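Local coordinates for ribonuclease VapC (Caulobacter crescentus, PDB 5K8J) that probably cleaves RNA as the PIN-domain toxin of the VapBC1 toxin-antitoxin pair, probably with magnesium, and is held inhibited by its antitoxin VapB, at the interface of chains C and A and the interface of chains A and B. Coordinates in Å, arbitrary orientation; residue numbers count along the deposited sequence, not the author numbering. Chains: chain A/B, Ribonuclease VapC; chain C, VapB family protein.

Contact 1: the interface of chains C and A. Residues chain C 70-72; chain A 11, 15, 55.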
loop_
_atom_site.group_PDB
_atom_site.type_symbol
_atom_site.label_atom_id
_atom_site.label_comp_id
_atom_site.label_asym_id
_atom_site.label_seq_id
_atom_site.Cartn_x
_atom_site.Cartn_y
_atom_site.Cartn_z
ATOM N N SER C 70 -4.521 32.659 29.444
ATOM C CA SER C 70 -4.611 33.089 28.054
ATOM C C SER C 70 -4.542 31.864 27.154
ATOM O O SER C 70 -4.156 30.777 27.591
ATOM C CB SER C 70 -3.491 34.064 27.685
ATOM O OG SER C 70 -2.253 33.385 27.590
ATOM N N VAL C 71 -4.928 32.058 25.894
ATOM C CA VAL C 71 -4.887 30.995 24.891
ATOM C C VAL C 71 -3.556 31.064 24.165
ATOM O O VAL C 71 -3.175 32.120 23.647
ATOM C CB VAL C 71 -6.054 31.125 23.900
ATOM C CG1 VAL C 71 -5.956 30.056 22.791
ATOM C CG2 VAL C 71 -7.390 31.046 24.622
ATOM N N GLU C 72 -2.862 29.927 24.099
ATOM C CA GLU C 72 -1.550 29.873 23.469
ATOM C C GLU C 72 -1.625 30.331 22.019
ATOM O O GLU C 72 -2.564 29.997 21.295
ATOM C CB GLU C 72 -0.985 28.443 23.540
ATOM C CG GLU C 72 0.247 28.193 22.634
ATOM C CD GLU C 72 0.672 26.720 22.557
ATOM O OE1 GLU C 72 0.057 25.881 23.239
ATOM O OE2 GLU C 72 1.622 26.406 21.797
ATOM N N ILE A 11 -6.145 23.638 20.671
ATOM C CA ILE A 11 -5.546 24.569 21.635
ATOM C C ILE A 11 -6.622 25.405 22.328
ATOM O O ILE A 11 -6.580 25.619 23.551
ATOM C CB ILE A 11 -4.487 25.463 20.952
ATOM C CG1 ILE A 11 -3.229 24.674 20.663
ATOM C CG2 ILE A 11 -4.129 26.696 21.842
ATOM C CD1 ILE A 11 -2.241 25.387 19.778
ATOM N N ASP A 15 -7.242 25.488 26.303
ATOM C CA ASP A 15 -7.063 26.714 27.065
ATOM C C ASP A 15 -8.376 27.397 27.423
ATOM O O ASP A 15 -8.341 28.454 28.064
ATOM C CB ASP A 15 -6.130 27.652 26.305
ATOM C CG ASP A 15 -4.718 27.149 26.305
ATOM O OD1 ASP A 15 -4.423 26.202 27.083
ATOM O OD2 ASP A 15 -3.892 27.659 25.525
ATOM N N ARG A 55 -2.760 23.701 31.958
ATOM C CA ARG A 55 -2.705 23.144 30.616
ATOM C C ARG A 55 -2.500 21.633 30.655
ATOM O O ARG A 55 -3.077 20.897 29.853
ATOM C CB ARG A 55 -1.614 23.837 29.803
ATOM C CG ARG A 55 -2.004 25.263 29.424
ATOM C CD ARG A 55 -0.973 25.957 28.545
ATOM N NE ARG A 55 -1.575 27.186 28.006
ATOM C CZ ARG A 55 -0.938 28.329 27.775
ATOM N NH1 ARG A 55 0.349 28.459 28.039
ATOM N NH2 ARG A 55 -1.611 29.360 27.266
#
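The carboxylate of A:Asp15, at the C-terminal end of helix 7-15, meets the extended backbone of the antitoxin at C:Glu72. Its OD2 accepts the backbone N-H of C:Glu72 at 2.9 Å, in a nearly straight bond (170° at the hydrogen) that enters close to the direction of the C-O bond. The same oxygen lies 3.5 Å from CA of C:Val71, and CB of A:Asp15 packs against that alpha carbon, so the carboxylate itself contacts the backbone of the antitoxin. Beside the carboxylate stands the guanidinium of A:Arg55. Its NE lies 3.2 Å from OD1 of A:Asp15 in a salt bridge within the toxin; the oxygen sits at the edge of the guanidinium, close to its plane, while the nitrogen approaches from above the carboxylate plane. This pairing probably steadies the carboxylate. NH2 of A:Arg55 also reaches the carbonyl O of the poorly ordered C:Ser70, a weak hydrogen bond, and CB of C:Glu72 rests over the rim of one guanidinium face. On the apolar side, CG1 of C:Val71, anti to its own backbone N (chi1 176°), is turned toward CG2 of A:Ile11, 3.9 Å away, the two side chains crossing at a slant. CB of C:Glu72 packs on the same methyl, its side chain and that of A:Ile11 crossing at about a right angle. The site holds this stretch of VapB on the toxin surface and probably helps direct the chain toward the active site.

Contact 2: the interface of chains C and A. Residues chain C 74, 76, 79; chain A 91-95.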
loop_
_atom_site.group_PDB
_atom_site.type_symbol
_atom_site.label_atom_id
_atom_site.label_comp_id
_atom_site.label_asym_id
_atom_site.label_seq_id
_atom_site.Cartn_x
_atom_site.Cartn_y
_atom_site.Cartn_z
ATOM N N ARG C 74 -0.177 29.566 18.676
ATOM C CA ARG C 74 0.471 28.393 18.097
ATOM C C ARG C 74 1.700 28.795 17.280
ATOM O O ARG C 74 1.688 29.818 16.590
ATOM C CB ARG C 74 -0.536 27.658 17.217
ATOM C CG ARG C 74 0.026 26.459 16.512
ATOM C CD ARG C 74 -0.985 25.917 15.570
ATOM N NE ARG C 74 -0.556 24.686 14.923
ATOM C CZ ARG C 74 -1.078 24.237 13.789
ATOM N NH1 ARG C 74 -2.025 24.924 13.180
ATOM N NH2 ARG C 74 -0.668 23.119 13.260
ATOM N N GLU C 76 2.835 27.108 13.805
ATOM C CA GLU C 76 2.626 26.004 12.825
ATOM C C GLU C 76 3.859 25.711 11.967
ATOM O O GLU C 76 4.011 24.579 11.436
ATOM C CB GLU C 76 1.445 26.283 11.864
ATOM C CG GLU C 76 0.994 25.092 10.961
ATOM C CD GLU C 76 1.659 25.037 9.548
ATOM O OE1 GLU C 76 1.537 24.013 8.805
ATOM O OE2 GLU C 76 2.321 26.032 9.187
ATOM N N PHE C 79 8.838 23.007 10.387
ATOM C CA PHE C 79 9.750 22.144 9.650
ATOM C C PHE C 79 10.957 22.936 9.188
ATOM O O PHE C 79 10.809 24.035 8.634
ATOM C CB PHE C 79 9.049 21.454 8.478
ATOM C CG PHE C 79 8.408 20.186 8.903
ATOM C CD1 PHE C 79 9.060 18.988 8.704
ATOM C CD2 PHE C 79 7.205 20.183 9.600
ATOM C CE1 PHE C 79 8.500 17.791 9.140
ATOM C CE2 PHE C 79 6.635 18.982 10.055
ATOM C CZ PHE C 79 7.303 17.780 9.825
ATOM N N ARG A 91 6.265 25.826 4.715
ATOM C CA ARG A 91 5.478 26.488 5.766
ATOM C C ARG A 91 4.249 25.680 6.153
ATOM O O ARG A 91 3.829 25.711 7.314
ATOM C CB ARG A 91 5.054 27.883 5.314
ATOM C CG ARG A 91 4.166 28.599 6.299
ATOM C CD ARG A 91 3.813 30.010 5.796
ATOM N NE ARG A 91 2.932 29.966 4.631
ATOM C CZ ARG A 91 1.617 29.772 4.695
ATOM N NH1 ARG A 91 1.021 29.595 5.872
ATOM N NH2 ARG A 91 0.899 29.738 3.581
ATOM N N LYS A 92 3.687 24.910 5.223
ATOM C CA LYS A 92 2.418 24.222 5.464
ATOM C C LYS A 92 2.564 22.715 5.643
ATOM O O LYS A 92 1.574 21.983 5.550
ATOM C CB LYS A 92 1.440 24.547 4.330
ATOM C CG LYS A 92 1.142 26.040 4.182
ATOM C CD LYS A 92 -0.168 26.281 3.431
ATOM C CE LYS A 92 0.008 26.031 1.962
ATOM N NZ LYS A 92 -1.273 26.362 1.240
ATOM N N VAL A 93 3.762 22.211 5.949
ATOM C CA VAL A 93 3.916 20.770 6.113
ATOM C C VAL A 93 2.966 20.226 7.180
ATOM O O VAL A 93 2.272 19.229 6.956
ATOM C CB VAL A 93 5.384 20.390 6.413
ATOM C CG1 VAL A 93 5.489 18.924 6.765
ATOM C CG2 VAL A 93 6.278 20.735 5.229
ATOM N N VAL A 94 2.959 20.821 8.378
ATOM C CA VAL A 94 2.118 20.282 9.461
ATOM C C VAL A 94 0.648 20.298 9.055
ATOM O O VAL A 94 -0.069 19.304 9.230
ATOM C CB VAL A 94 2.325 21.072 10.766
ATOM C CG1 VAL A 94 1.259 20.664 11.781
ATOM C CG2 VAL A 94 3.703 20.793 11.329
ATOM N N ASP A 95 0.194 21.433 8.526
ATOM C CA ASP A 95 -1.156 21.579 7.976
ATOM C C ASP A 95 -1.505 20.406 7.071
ATOM O O ASP A 95 -2.576 19.780 7.174
ATOM C CB ASP A 95 -1.253 22.856 7.115
ATOM C CG ASP A 95 -1.369 24.156 7.892
ATOM O OD1 ASP A 95 -1.706 24.154 9.089
ATOM O OD2 ASP A 95 -1.194 25.226 7.217
HETATM O O HOH W 1 4.845 23.128 9.113
HETATM O O HOH W 2 -2.269 22.485 11.100
#
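Backbone of the toxin turns from the loop at A:Arg91 and A:Lys92 into helix 93-104, presenting the N-H groups of its first turn to the irregular, non-helical tail of the antitoxin. C:Glu76 fills this helix start: OE1 accepts the backbone N-H of A:Asp95 at 2.9 Å through its anti lone pair, and the helix end would probably stabilise its charge. The chain bends at chi2 (-93°), which brings the carboxylate over that of A:Asp95, the two planes stacked 24° apart. Contact between OE2 and the carbonyl O of A:Arg91 is too close to be trusted. Water 1 joins the backbone O of C:Glu76 to the N-H of A:Val94, 3.1 Å from that nitrogen. C:Arg74 comes in extended, and its NH2 binds water 2 at 2.8 Å; the water lies at the guanidinium edge and also bonds OD1 of A:Asp95, at 2.7 Å. CG of C:Glu76 lies over the rim of one face of the same guanidinium. Farther along the tail, the ring of C:Phe79 receives CG1 of A:Val93 over its centre in a CH-pi contact, 3.5 Å from the ring centroid, while CG2 of A:Val94 meets its edge in plane, 3.7 Å from CE2. Since A:Asp95 is a predicted magnesium ligand of the PIN active site, the antitoxin here occupies the surroundings of the predicted metal-binding carboxylate, and probably blocks metal or RNA binding.

Contact 3: the interface of chains A and B. Residues chain A 35, 38-39, 70; chain B 71-73, 76.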
loop_
_atom_site.group_PDB
_atom_site.type_symbol
_atom_site.label_atom_id
_atom_site.label_comp_id
_atom_site.label_asym_id
_atom_site.label_seq_id
_atom_site.Cartn_x
_atom_site.Cartn_y
_atom_site.Cartn_z
ATOM N N ILE A 35 -2.325 12.828 16.141
ATOM C CA ILE A 35 -1.141 12.700 16.995
ATOM C C ILE A 35 -0.197 13.877 16.784
ATOM O O ILE A 35 0.564 14.238 17.689
ATOM C CB ILE A 35 -0.454 11.355 16.720
ATOM C CG1 ILE A 35 0.585 11.019 17.819
ATOM C CG2 ILE A 35 0.242 11.339 15.361
ATOM C CD1 ILE A 35 -0.009 10.511 19.049
ATOM N N ARG A 38 -1.398 16.391 18.987
ATOM C CA ARG A 38 -0.971 16.019 20.327
ATOM C C ARG A 38 0.449 16.515 20.592
ATOM O O ARG A 38 0.706 17.131 21.623
ATOM C CB ARG A 38 -1.069 14.505 20.558
ATOM C CG ARG A 38 -0.544 14.112 21.917
ATOM C CD ARG A 38 -0.755 12.661 22.337
ATOM N NE ARG A 38 0.043 12.504 23.553
ATOM C CZ ARG A 38 0.638 11.391 23.962
ATOM N NH1 ARG A 38 0.458 10.248 23.335
ATOM N NH2 ARG A 38 1.420 11.420 25.038
ATOM N N VAL A 39 1.370 16.305 19.656
ATOM C CA VAL A 39 2.746 16.761 19.858
ATOM C C VAL A 39 2.773 18.262 20.113
ATOM O O VAL A 39 3.479 18.755 21.006
ATOM C CB VAL A 39 3.622 16.386 18.654
ATOM C CG1 VAL A 39 4.941 17.141 18.668
ATOM C CG2 VAL A 39 3.874 14.875 18.693
ATOM N N ASP A 70 -2.990 8.150 14.678
ATOM C CA ASP A 70 -1.554 8.087 14.463
ATOM C C ASP A 70 -1.204 8.449 13.028
ATOM O O ASP A 70 -2.051 8.400 12.136
ATOM C CB ASP A 70 -1.029 6.691 14.804
ATOM C CG ASP A 70 -1.063 6.404 16.300
ATOM O OD1 ASP A 70 -1.264 7.360 17.082
ATOM O OD2 ASP A 70 -0.890 5.238 16.687
ATOM N N PHE B 71 4.301 7.303 13.388
ATOM C CA PHE B 71 4.421 8.188 14.543
ATOM C C PHE B 71 3.171 7.953 15.383
ATOM O O PHE B 71 2.060 8.298 14.958
ATOM C CB PHE B 71 4.574 9.662 14.177
ATOM C CG PHE B 71 4.985 10.502 15.360
ATOM C CD1 PHE B 71 6.309 10.706 15.636
ATOM C CD2 PHE B 71 4.053 10.955 16.268
ATOM C CE1 PHE B 71 6.701 11.391 16.788
ATOM C CE2 PHE B 71 4.460 11.663 17.408
ATOM C CZ PHE B 71 5.782 11.849 17.659
ATOM N N ASP B 72 3.354 7.340 16.549
ATOM C CA ASP B 72 2.271 6.771 17.330
ATOM C C ASP B 72 2.275 7.317 18.763
ATOM O O ASP B 72 3.032 8.221 19.114
ATOM C CB ASP B 72 2.341 5.244 17.356
ATOM C CG ASP B 72 3.693 4.707 17.790
ATOM O OD1 ASP B 72 4.526 5.461 18.363
ATOM O OD2 ASP B 72 3.927 3.498 17.551
ATOM N N GLY B 73 1.353 6.806 19.578
ATOM C CA GLY B 73 1.237 7.300 20.947
ATOM C C GLY B 73 2.506 7.100 21.760
ATOM O O GLY B 73 2.858 7.952 22.573
ATOM N N ALA B 76 4.791 9.886 20.874
ATOM C CA ALA B 76 4.366 11.142 21.468
ATOM C C ALA B 76 4.612 11.158 22.974
ATOM O O ALA B 76 4.876 12.228 23.546
ATOM C CB ALA B 76 2.887 11.419 21.173
#
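Helix 35-45 of one PIN domain packs against the start of helix 73-86 in the other, together with the loop leading into it, as part of a two-fold symmetric toxin-toxin interface. A:Ile35 in the first turn does much of the packing. Its CG1 branch, anti to the backbone N (chi1 -166°), carries CD1 to CB of B:Ala76 at 3.7 Å, while CG1 itself meets the edge of the B:Phe71 ring in plane, 3.8 Å from CD2. One turn on, CG2 of A:Val39 touches the same ring at CE2, 3.5 Å away, crossing it at a slant. A:Arg38 extends along the flank of B:Ala76, whose methyl lies over the rim of one guanidinium face, with CZ 3.6 Å from CB. NH1 adds a weak hydrogen bond to the carbonyl O of B:Gly73, 3.4 Å long. At the other end, CG of A:Asp70 lies 3.5 Å from CA of B:Asp72; the two carboxylate planes are turned 68° apart, and the charged ends do not touch. Largely apolar packing thus joins the domains, repeated in its twin with the chains exchanged. The patch helps to pair two VapC chains within the deposited assembly, probably as the toxin dimer typical of this family.

Contact 4: the interface of chains C and A. Residues chain C 66-68; chain A 14-15, 54-55, 58.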
loop_
_atom_site.group_PDB
_atom_site.type_symbol
_atom_site.label_atom_id
_atom_site.label_comp_id
_atom_site.label_asym_id
_atom_site.label_seq_id
_atom_site.Cartn_x
_atom_site.Cartn_y
_atom_site.Cartn_z
ATOM N N PRO C 66 -10.658 25.210 36.295
ATOM C CA PRO C 66 -10.127 26.531 35.948
ATOM C C PRO C 66 -9.461 26.471 34.586
ATOM O O PRO C 66 -9.051 25.409 34.130
ATOM C CB PRO C 66 -9.105 26.815 37.051
ATOM C CG PRO C 66 -9.400 25.826 38.133
ATOM C CD PRO C 66 -9.971 24.634 37.460
ATOM N N ARG C 67 -9.323 27.624 33.952
ATOM C CA ARG C 67 -8.619 27.677 32.685
ATOM C C ARG C 67 -7.371 28.543 32.774
ATOM O O ARG C 67 -7.246 29.400 33.660
ATOM C CB ARG C 67 -9.534 28.203 31.575
ATOM C CG ARG C 67 -9.847 29.650 31.676
ATOM C CD ARG C 67 -10.919 30.029 30.663
ATOM N NE ARG C 67 -11.527 31.311 30.995
ATOM C CZ ARG C 67 -12.387 31.959 30.217
ATOM N NH1 ARG C 67 -12.740 31.450 29.042
ATOM N NH2 ARG C 67 -12.892 33.124 30.612
ATOM N N PRO C 68 -6.408 28.315 31.892
ATOM C CA PRO C 68 -5.200 29.142 31.866
ATOM C C PRO C 68 -5.547 30.600 31.628
ATOM O O PRO C 68 -6.624 30.931 31.139
ATOM C CB PRO C 68 -4.404 28.573 30.687
ATOM C CG PRO C 68 -5.044 27.285 30.362
ATOM C CD PRO C 68 -6.446 27.369 30.762
ATOM N N ARG A 14 -8.221 23.245 24.877
ATOM C CA ARG A 14 -7.347 23.062 26.038
ATOM C C ARG A 14 -7.299 24.311 26.916
ATOM O O ARG A 14 -7.270 24.213 28.155
ATOM C CB ARG A 14 -5.931 22.710 25.588
ATOM C CG ARG A 14 -4.976 22.396 26.778
ATOM C CD ARG A 14 -3.463 22.524 26.452
ATOM N NE ARG A 14 -3.143 23.894 26.037
ATOM C CZ ARG A 14 -2.176 24.233 25.191
ATOM N NH1 ARG A 14 -1.372 23.323 24.661
ATOM N NH2 ARG A 14 -2.013 25.507 24.858
ATOM N N ASP A 15 -7.242 25.488 26.303
ATOM C CA ASP A 15 -7.063 26.714 27.065
ATOM C C ASP A 15 -8.376 27.397 27.423
ATOM O O ASP A 15 -8.341 28.454 28.064
ATOM C CB ASP A 15 -6.130 27.652 26.305
ATOM C CG ASP A 15 -4.718 27.149 26.305
ATOM O OD1 ASP A 15 -4.423 26.202 27.083
ATOM O OD2 ASP A 15 -3.892 27.659 25.525
ATOM N N LEU A 54 -2.444 24.022 34.721
ATOM C CA LEU A 54 -3.796 23.935 34.162
ATOM C C LEU A 54 -3.777 23.367 32.755
ATOM O O LEU A 54 -4.670 22.598 32.379
ATOM C CB LEU A 54 -4.473 25.302 34.176
ATOM C CG LEU A 54 -4.932 25.716 35.564
ATOM C CD1 LEU A 54 -5.442 27.113 35.478
ATOM C CD2 LEU A 54 -6.030 24.783 36.075
ATOM N N ARG A 55 -2.760 23.701 31.958
ATOM C CA ARG A 55 -2.705 23.144 30.616
ATOM C C ARG A 55 -2.500 21.633 30.655
ATOM O O ARG A 55 -3.077 20.897 29.853
ATOM C CB ARG A 55 -1.614 23.837 29.803
ATOM C CG ARG A 55 -2.004 25.263 29.424
ATOM C CD ARG A 55 -0.973 25.957 28.545
ATOM N NE ARG A 55 -1.575 27.186 28.006
ATOM C CZ ARG A 55 -0.938 28.329 27.775
ATOM N NH1 ARG A 55 0.349 28.459 28.039
ATOM N NH2 ARG A 55 -1.611 29.360 27.266
ATOM N N ARG A 58 -5.908 19.909 31.850
ATOM C CA ARG A 58 -6.966 20.004 30.846
ATOM C C ARG A 58 -6.611 19.198 29.604
ATOM O O ARG A 58 -7.477 18.529 29.029
ATOM C CB ARG A 58 -7.236 21.476 30.507
ATOM C CG ARG A 58 -7.773 22.242 31.753
ATOM C CD ARG A 58 -7.864 23.740 31.561
ATOM N NE ARG A 58 -8.741 23.992 30.443
ATOM C CZ ARG A 58 -10.049 24.177 30.524
ATOM N NH1 ARG A 58 -10.679 24.222 31.694
ATOM N NH2 ARG A 58 -10.729 24.332 29.402
#
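C:Pro66 and C:Pro68 lie against helix 49-65 of the toxin, and the intervening peptide of the antitoxin is caught between A:Leu54 and A:Arg58. The two methyls of A:Leu54 divide the work: CD2 packs on CB of C:Pro66 at 3.8 Å, the side chains meeting at about a right angle, and CD1 lies 3.4 Å from the carbonyl O of C:Arg67. The ring of C:Pro68 sets its CG 3.8 Å from CG of A:Arg55 and its CD 3.5 Å from the backbone O of A:Asp15, thereby covering the end of helix 7-15. A:Arg58 supplies the polar link, NH1 donating to the carbonyl O of C:Pro66 at 3.2 Å. That nitrogen stands above the carbonyl plane, 58° out of it, while CB of the poorly ordered C:Arg67 lies over the guanidinium centre. A bend at chi3 (59°) folds the group back so that NE, on its other edge, donates to the backbone O of A:Arg14 at 2.7 Å, which fixes its rotation. Deeper in the second shell, A:Arg14 grips A:Asp15 side-on, NE to OD1 at 2.8 Å and NH2 to OD2 at 2.9 Å. Its NE and that of A:Arg55 reach OD1 from opposite faces of the carboxylate. The site lies where the C-terminal end of helix 7-15 meets helix 49-65 of the PIN domain, and takes up the antitoxin chain just after its helix 55-64.

Contacts 4, 1 and 2 follow the antitoxin tail in sequence order across one toxin chain. The C-alpha centres of contacts 4 and 1 are about 6 Å apart, and A:Asp15 and A:Arg55 serve both, so the two contacts are neighbouring parts of the surface formed by helices 7-15 and 49-65. The tail then runs on to contact 2, about 19 Å from contact 1, at helix 93-104 and the predicted metal site. Contact 3 uses different residues, 16 to 21 Å from the other centres, so pairing of toxins and binding of VapB need not compete, consistent with an assembly of four copies of each protein.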